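Local coordinates for protein DyP-type peroxidase (Pleurotus ostreatus PC15, PDB 6FSK) that binds heme b and, as a dye-decolorizing peroxidase, probably uses peroxide to oxidise dyes and Mn(II), at residues A123-V135 against F461-P473. The protein carries 1 engineered substitution. Residues are numbered along the deposited sequence; the frame is centred on the assembly and turned at random.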
# COMPACT_ATOMS: atom_id res chain seq x y z
N ALA A 123 10.53 -15.12 -6.87
CA ALA A 123 11.80 -15.11 -6.13
C ALA A 123 11.54 -14.44 -4.80
O ALA A 123 11.87 -13.28 -4.55
CB ALA A 123 12.85 -14.42 -6.89
N TRP A 124 10.90 -15.21 -3.92
CA TRP A 124 10.51 -14.74 -2.60
C TRP A 124 11.23 -15.51 -1.48
O TRP A 124 11.77 -16.62 -1.71
CB TRP A 124 9.02 -14.97 -2.40
CG TRP A 124 8.12 -14.03 -3.19
CD1 TRP A 124 8.46 -13.00 -3.90
CD2 TRP A 124 6.70 -14.11 -3.22
NE1 TRP A 124 7.33 -12.36 -4.46
CE2 TRP A 124 6.24 -13.02 -4.01
CE3 TRP A 124 5.77 -14.91 -2.53
CZ2 TRP A 124 4.91 -12.79 -4.21
CZ3 TRP A 124 4.44 -14.71 -2.75
CH2 TRP A 124 4.03 -13.58 -3.56
N GLU A 125 11.27 -14.92 -0.29
CA GLU A 125 11.75 -15.67 0.84
C GLU A 125 10.96 -16.95 1.02
O GLU A 125 9.75 -17.06 0.78
CB GLU A 125 11.68 -14.85 2.11
CG GLU A 125 12.53 -13.62 2.10
CD GLU A 125 12.67 -12.94 3.38
OE1 GLU A 125 11.99 -13.32 4.36
OE2 GLU A 125 13.44 -11.94 3.39
N ALA A 126 11.62 -18.03 1.47
CA ALA A 126 10.98 -19.35 1.52
C ALA A 126 9.65 -19.47 2.20
O ALA A 126 8.73 -20.13 1.68
CB ALA A 126 11.99 -20.36 2.08
N PRO A 127 9.46 -18.81 3.31
CA PRO A 127 8.19 -18.98 4.00
C PRO A 127 7.00 -18.46 3.19
O PRO A 127 5.90 -18.98 3.26
CB PRO A 127 8.36 -18.20 5.28
CG PRO A 127 9.82 -18.09 5.46
CD PRO A 127 10.48 -18.13 4.14
N PHE A 128 7.25 -17.46 2.31
CA PHE A 128 6.14 -16.93 1.52
C PHE A 128 5.80 -17.73 0.30
O PHE A 128 4.83 -17.45 -0.39
CB PHE A 128 6.42 -15.42 1.18
CG PHE A 128 6.31 -14.51 2.39
CD1 PHE A 128 5.04 -14.17 2.88
CD2 PHE A 128 7.41 -14.04 3.07
CE1 PHE A 128 4.93 -13.39 4.01
CE2 PHE A 128 7.29 -13.23 4.21
CZ PHE A 128 6.04 -12.90 4.65
N LEU A 129 6.60 -18.80 0.07
CA LEU A 129 6.31 -19.77 -0.93
C LEU A 129 5.45 -20.85 -0.37
O LEU A 129 4.92 -21.64 -1.12
CB LEU A 129 7.61 -20.27 -1.59
CG LEU A 129 8.40 -19.25 -2.35
CD1 LEU A 129 9.62 -19.96 -2.93
CD2 LEU A 129 7.55 -18.66 -3.44
N LYS A 130 5.25 -20.91 0.93
CA LYS A 130 4.33 -21.88 1.54
C LYS A 130 2.93 -21.39 1.51
O LYS A 130 2.67 -20.18 1.42
CB LYS A 130 4.70 -22.20 2.97
CG LYS A 130 6.10 -22.71 3.13
CD LYS A 130 6.38 -23.26 4.53
CE LYS A 130 7.66 -24.13 4.52
NZ LYS A 130 8.84 -23.47 3.79
N ASP A 131 1.96 -22.29 1.61
CA ASP A 131 0.57 -21.87 1.75
C ASP A 131 0.42 -21.19 3.11
O ASP A 131 0.80 -21.68 4.19
CB ASP A 131 -0.37 -23.10 1.78
CG ASP A 131 -0.57 -23.80 0.41
OD1 ASP A 131 0.03 -23.47 -0.58
OD2 ASP A 131 -1.41 -24.75 0.42
N ILE A 132 -0.15 -19.99 3.05
CA ILE A 132 -0.46 -19.19 4.25
C ILE A 132 -1.98 -19.09 4.30
O ILE A 132 -2.60 -18.71 3.29
CB ILE A 132 0.17 -17.79 4.18
CG1 ILE A 132 1.69 -17.98 4.25
CG2 ILE A 132 -0.38 -16.91 5.27
CD1 ILE A 132 2.48 -16.72 3.95
N HIS A 133 -2.58 -19.38 5.45
CA HIS A 133 -4.06 -19.36 5.62
C HIS A 133 -4.60 -18.04 6.20
O HIS A 133 -5.75 -17.72 5.93
CB HIS A 133 -4.47 -20.52 6.52
CG HIS A 133 -4.26 -21.84 5.89
ND1 HIS A 133 -4.23 -23.01 6.64
CD2 HIS A 133 -3.99 -22.20 4.63
CE1 HIS A 133 -4.02 -24.02 5.82
NE2 HIS A 133 -3.87 -23.57 4.60
N GLY A 134 -3.79 -17.31 6.94
CA GLY A 134 -4.18 -16.05 7.51
C GLY A 134 -3.04 -15.30 8.10
O GLY A 134 -1.91 -15.81 8.15
N VAL A 135 -3.34 -14.11 8.56
CA VAL A 135 -2.44 -13.26 9.29
C VAL A 135 -3.13 -12.67 10.49
O VAL A 135 -4.26 -12.20 10.36
CB VAL A 135 -1.80 -12.18 8.37
CG1 VAL A 135 -2.81 -11.22 7.70
CG2 VAL A 135 -0.72 -11.37 9.06
N PHE A 461 14.88 -0.74 -7.81
CA PHE A 461 14.97 -0.09 -6.53
C PHE A 461 14.13 -0.76 -5.46
O PHE A 461 14.45 -0.63 -4.24
CB PHE A 461 14.65 1.40 -6.63
CG PHE A 461 15.45 2.14 -7.67
CD1 PHE A 461 16.84 2.03 -7.68
CD2 PHE A 461 14.83 2.92 -8.54
CE1 PHE A 461 17.55 2.72 -8.66
CE2 PHE A 461 15.55 3.59 -9.52
CZ PHE A 461 16.90 3.48 -9.53
N VAL A 462 13.04 -1.41 -5.87
CA VAL A 462 12.10 -2.12 -4.93
C VAL A 462 12.05 -3.55 -5.38
O VAL A 462 11.90 -3.81 -6.58
CB VAL A 462 10.68 -1.43 -4.99
CG1 VAL A 462 9.72 -2.25 -4.12
CG2 VAL A 462 10.78 -0.05 -4.41
N VAL A 463 12.24 -4.47 -4.45
CA VAL A 463 12.34 -5.90 -4.72
C VAL A 463 11.28 -6.63 -3.86
O VAL A 463 11.40 -6.64 -2.63
CB VAL A 463 13.65 -6.38 -4.31
CG1 VAL A 463 13.81 -7.89 -4.61
CG2 VAL A 463 14.78 -5.67 -5.14
N PRO A 464 10.23 -7.20 -4.44
CA PRO A 464 9.30 -7.94 -3.64
C PRO A 464 9.87 -9.27 -3.18
O PRO A 464 10.45 -9.99 -4.01
CB PRO A 464 8.15 -8.17 -4.58
CG PRO A 464 8.76 -8.14 -5.98
CD PRO A 464 9.92 -7.24 -5.88
N ARG A 465 9.71 -9.59 -1.88
CA ARG A 465 10.18 -10.83 -1.35
C ARG A 465 9.14 -11.67 -0.65
O ARG A 465 9.46 -12.68 0.02
CB ARG A 465 11.37 -10.54 -0.46
CG ARG A 465 12.59 -10.02 -1.22
CD ARG A 465 13.32 -11.08 -2.06
NE ARG A 465 14.01 -12.06 -1.20
CZ ARG A 465 14.36 -13.27 -1.58
NH1 ARG A 465 14.09 -13.68 -2.78
NH2 ARG A 465 15.07 -14.01 -0.74
N GLY A 466 7.87 -11.33 -0.86
CA GLY A 466 6.80 -12.09 -0.29
C GLY A 466 5.50 -11.31 -0.39
O GLY A 466 5.52 -10.09 -0.63
N GLY A 467 4.40 -12.01 -0.20
CA GLY A 467 3.11 -11.33 -0.25
C GLY A 467 2.00 -12.30 -0.22
O GLY A 467 2.18 -13.47 -0.47
N GLU A 468 0.82 -11.85 0.20
CA GLU A 468 -0.42 -12.63 -0.00
C GLU A 468 -1.61 -11.66 0.06
O GLU A 468 -1.48 -10.50 0.49
CB GLU A 468 -0.51 -13.77 1.00
CG GLU A 468 -1.69 -14.75 0.89
CD GLU A 468 -1.90 -15.37 -0.50
OE1 GLU A 468 -1.74 -16.63 -0.61
OE2 GLU A 468 -2.26 -14.72 -1.52
N TYR A 469 -2.72 -12.12 -0.51
CA TYR A 469 -4.02 -11.41 -0.53
C TYR A 469 -4.90 -12.05 0.52
O TYR A 469 -5.07 -13.27 0.57
CB TYR A 469 -4.68 -11.60 -1.87
CG TYR A 469 -3.91 -11.10 -3.07
CD1 TYR A 469 -3.36 -9.81 -3.03
CD2 TYR A 469 -3.80 -11.83 -4.27
CE1 TYR A 469 -2.70 -9.26 -4.12
CE2 TYR A 469 -3.15 -11.28 -5.39
CZ TYR A 469 -2.62 -10.00 -5.33
OH TYR A 469 -2.02 -9.48 -6.41
N PHE A 470 -5.47 -11.22 1.36
CA PHE A 470 -6.30 -11.66 2.45
C PHE A 470 -7.63 -10.88 2.45
O PHE A 470 -7.76 -9.88 1.76
CB PHE A 470 -5.64 -11.40 3.82
CG PHE A 470 -4.28 -12.04 4.01
CD1 PHE A 470 -4.11 -13.29 4.52
CD2 PHE A 470 -3.18 -11.38 3.63
CE1 PHE A 470 -2.85 -13.82 4.70
CE2 PHE A 470 -1.91 -11.89 3.84
CZ PHE A 470 -1.76 -13.10 4.36
N PHE A 471 -8.60 -11.42 3.17
CA PHE A 471 -9.89 -10.77 3.42
C PHE A 471 -10.08 -10.61 4.91
O PHE A 471 -10.00 -11.62 5.64
CB PHE A 471 -11.01 -11.56 2.73
CG PHE A 471 -12.35 -10.88 2.83
CD1 PHE A 471 -12.63 -9.84 1.94
CD2 PHE A 471 -13.30 -11.27 3.72
CE1 PHE A 471 -13.86 -9.15 1.99
CE2 PHE A 471 -14.56 -10.61 3.72
CZ PHE A 471 -14.82 -9.59 2.87
N SER A 472 -10.29 -9.38 5.35
CA SER A 472 -10.50 -9.03 6.74
C SER A 472 -12.02 -9.01 7.05
O SER A 472 -12.67 -8.08 6.61
CB SER A 472 -9.95 -7.65 6.98
OG SER A 472 -8.49 -7.68 6.96
N PRO A 473 -12.53 -10.05 7.71
CA PRO A 473 -13.97 -10.10 7.80
C PRO A 473 -14.46 -9.16 8.88
O PRO A 473 -13.74 -8.67 9.77
CB PRO A 473 -14.25 -11.60 8.16
CG PRO A 473 -12.94 -12.32 7.88
CD PRO A 473 -11.91 -11.30 8.20
O HOH W 1 12.20 -10.91 -5.87
O HOH W 2 15.03 -11.47 1.47
O HOH W 3 2.43 -16.20 0.28
O HOH W 4 0.05 -18.31 0.65
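Trp124 lies flat over the backbone of Gly466 and Gly467 where the loop before strand 134-140 packs on strand 462-472 of the large antiparallel sheet of the DyP-type peroxidase alpha+beta fold. Strand 74-80 separates the two strands in the sheet. Gly466 CA stands 3.7 Å from the centroid of the indole five-membered ring, a CH-pi contact over the face, while the six-membered ring reaches on to Gly467, with CZ3 3.4 Å from Gly467 O. Trp124 NE1 hydrogen-bonds Asp111 OD2. With an alanine here, the face laid on Gly466 and Gly467 is gone, which would probably open a gap above them and leave Asp111 without its indole N-H. Phe128 approaches obliquely, its CG 3.6 Å from Gly466 CA. Over the backbone between Trp124 and Glu125 lies one face of the Arg465 guanidinium, and NH1 makes a weak, bent bond to Ala123 O. Its chain reaches there by bending at its second and third torsions. Glu125 N donates to Arg465 O, 2.9 Å away. Glu125 and Arg465 cross at about a right angle, their charged ends joined by a water between OE2 and NE. Farther along, the Phe470 ring is met by Ile132 CG2 at its edge and by Val135 over its face: Val135 CG1, set between backbone N and carbonyl carbon (chi1 60°), sits 3.8 Å from the centroid and 3° off the normal. Glu468 CG packs against the opposite face, and a water that accepts the N-H of Ile132 (2.9 Å from Ile132 N) also lies 2.8 Å from Glu468 OE1.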